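Local coordinates for protein trans-2-enoyl-CoA reductase [NADH] (Treponema denticola ATCC 35405, PDB 4GGO) that reduces the carbon-carbon double bond of trans-2-enoyl-CoA substrates such as crotonyl-CoA with NADH, in fatty acid synthesis, at residues A[52-57]-A[79-84]. Numbering follows the deposited sequence.
Sequences NVLVLG and IGVSFE
The first beta-alpha-beta unit of the Rossmann fold pairs strand 52-56 with strand 77-82 through helix 61-74. Four backbone bonds lace the parallel ladder: V53 O accepts from I79 N, V55 gives its N to I79 O and takes V81 N at its own O, and G57 N reaches V81 O at 2.6 Å. On the face bearing L54, L56, I79 and V81, L54 has CG anti to its backbone N, and chi2 of 62° brings CD1 3.4 Å from I79 O and 3.8 Å from I79 CG2. L56 runs beside V81, CD2 3.9 Å from V81 CB. Branched, apolar residues suit this buried face: helix 124-136 covers L54, I79 and V81, and W213 of helix 208-219 packs on L54 and L56. V55, its side chain on the opposite face, bridges to G80 through its backbone. Just past the strand, glycine suits G57 (phi 92°, psi 60°), where a CB would jam against L56 O. G57 opens the NAD(+)-binding run 57-62; F83 and E84 also bind NAD(+). Parallel pairing thus brings both cofactor-binding turns to one end of the sheet, where E84 OE2 hydrogen-bonds S59 OG; E84 plays an important part in discriminating NADH from NADPH.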
loop_
_atom_site.group_PDB
_atom_site.type_symbol
_atom_site.label_atom_id
_atom_site.label_comp_id
_atom_site.label_asym_id
_atom_site.label_seq_id
_atom_site.Cartn_x
_atom_site.Cartn_y
_atom_site.Cartn_z
ATOM N N ASN A 52 -13.629 15.222 -1.219
ATOM C CA ASN A 52 -13.130 14.865 -2.540
ATOM C C ASN A 52 -11.724 14.292 -2.433
ATOM O O ASN A 52 -10.784 14.998 -2.071
ATOM C CB ASN A 52 -13.137 16.084 -3.460
ATOM C CG ASN A 52 -14.539 16.557 -3.788
ATOM O OD1 ASN A 52 -15.399 15.767 -4.174
ATOM N ND2 ASN A 52 -14.778 17.853 -3.627
ATOM N N VAL A 53 -11.583 13.009 -2.746
ATOM C CA VAL A 53 -10.314 12.322 -2.539
ATOM C C VAL A 53 -9.693 11.790 -3.828
ATOM O O VAL A 53 -10.361 11.148 -4.636
ATOM C CB VAL A 53 -10.470 11.154 -1.545
ATOM C CG1 VAL A 53 -9.114 10.547 -1.222
ATOM C CG2 VAL A 53 -11.161 11.629 -0.272
ATOM N N LEU A 54 -8.406 12.066 -4.007
ATOM C CA LEU A 54 -7.634 11.473 -5.087
ATOM C C LEU A 54 -6.711 10.406 -4.509
ATOM O O LEU A 54 -5.942 10.679 -3.586
ATOM C CB LEU A 54 -6.809 12.544 -5.802
ATOM C CG LEU A 54 -5.909 12.069 -6.946
ATOM C CD1 LEU A 54 -6.736 11.455 -8.069
ATOM C CD2 LEU A 54 -5.055 13.215 -7.467
ATOM N N VAL A 55 -6.798 9.190 -5.038
ATOM C CA VAL A 55 -5.936 8.104 -4.585
ATOM C C VAL A 55 -5.072 7.578 -5.723
ATOM O O VAL A 55 -5.579 7.046 -6.711
ATOM C CB VAL A 55 -6.738 6.935 -3.979
ATOM C CG1 VAL A 55 -5.795 5.826 -3.531
ATOM C CG2 VAL A 55 -7.581 7.419 -2.811
ATOM N N LEU A 56 -3.762 7.733 -5.575
ATOM C CA LEU A 56 -2.815 7.293 -6.589
ATOM C C LEU A 56 -2.263 5.918 -6.232
ATOM O O LEU A 56 -1.510 5.771 -5.270
ATOM C CB LEU A 56 -1.692 8.318 -6.731
ATOM C CG LEU A 56 -2.208 9.728 -7.030
ATOM C CD1 LEU A 56 -1.089 10.754 -6.983
ATOM C CD2 LEU A 56 -2.911 9.756 -8.381
ATOM N N GLY A 57 -2.645 4.915 -7.016
ATOM C CA GLY A 57 -2.357 3.531 -6.686
ATOM C C GLY A 57 -3.526 2.977 -5.896
ATOM O O GLY A 57 -3.371 2.532 -4.761
ATOM N N ILE A 79 -11.559 9.805 -6.892
ATOM C CA ILE A 79 -10.955 9.483 -8.172
ATOM C C ILE A 79 -9.737 8.613 -7.897
ATOM O O ILE A 79 -8.844 9.003 -7.144
ATOM C CB ILE A 79 -10.522 10.741 -8.939
ATOM C CG1 ILE A 79 -11.744 11.577 -9.324
ATOM C CG2 ILE A 79 -9.731 10.358 -10.181
ATOM C CD1 ILE A 79 -11.398 12.891 -9.981
ATOM N N GLY A 80 -9.714 7.425 -8.489
ATOM C CA GLY A 80 -8.609 6.507 -8.295
ATOM C C GLY A 80 -7.793 6.328 -9.558
ATOM O O GLY A 80 -8.337 6.290 -10.661
ATOM N N VAL A 81 -6.479 6.224 -9.393
ATOM C CA VAL A 81 -5.578 6.000 -10.513
ATOM C C VAL A 81 -4.699 4.781 -10.254
ATOM O O VAL A 81 -4.080 4.669 -9.196
ATOM C CB VAL A 81 -4.672 7.222 -10.760
ATOM C CG1 VAL A 81 -3.667 6.920 -11.860
ATOM C CG2 VAL A 81 -5.507 8.441 -11.114
ATOM N N SER A 82 -4.659 3.868 -11.219
ATOM C CA SER A 82 -3.785 2.703 -11.145
ATOM C C SER A 82 -3.466 2.197 -12.548
ATOM O O SER A 82 -4.172 2.512 -13.502
ATOM C CB SER A 82 -4.428 1.589 -10.316
ATOM O OG SER A 82 -5.591 1.086 -10.948
ATOM N N PHE A 83 -2.401 1.411 -12.666
ATOM C CA PHE A 83 -1.980 0.883 -13.959
ATOM C C PHE A 83 -2.232 -0.620 -14.027
ATOM O O PHE A 83 -1.427 -1.417 -13.548
ATOM C CB PHE A 83 -0.499 1.182 -14.197
ATOM C CG PHE A 83 -0.097 1.165 -15.647
ATOM C CD1 PHE A 83 -1.040 0.971 -16.645
ATOM C CD2 PHE A 83 1.229 1.341 -16.010
ATOM C CE1 PHE A 83 -0.668 0.956 -17.978
ATOM C CE2 PHE A 83 1.606 1.326 -17.343
ATOM C CZ PHE A 83 0.656 1.133 -18.327
ATOM N N GLU A 84 -3.352 -1.002 -14.631
ATOM C CA GLU A 84 -3.750 -2.404 -14.680
ATOM C C GLU A 84 -3.684 -2.980 -16.086
ATOM O O GLU A 84 -3.516 -2.254 -17.065
ATOM C CB GLU A 84 -5.175 -2.564 -14.145
ATOM C CG GLU A 84 -5.407 -1.918 -12.797
ATOM C CD GLU A 84 -4.499 -2.478 -11.728
ATOM O OE1 GLU A 84 -4.236 -3.699 -11.750
ATOM O OE2 GLU A 84 -4.042 -1.695 -10.869
#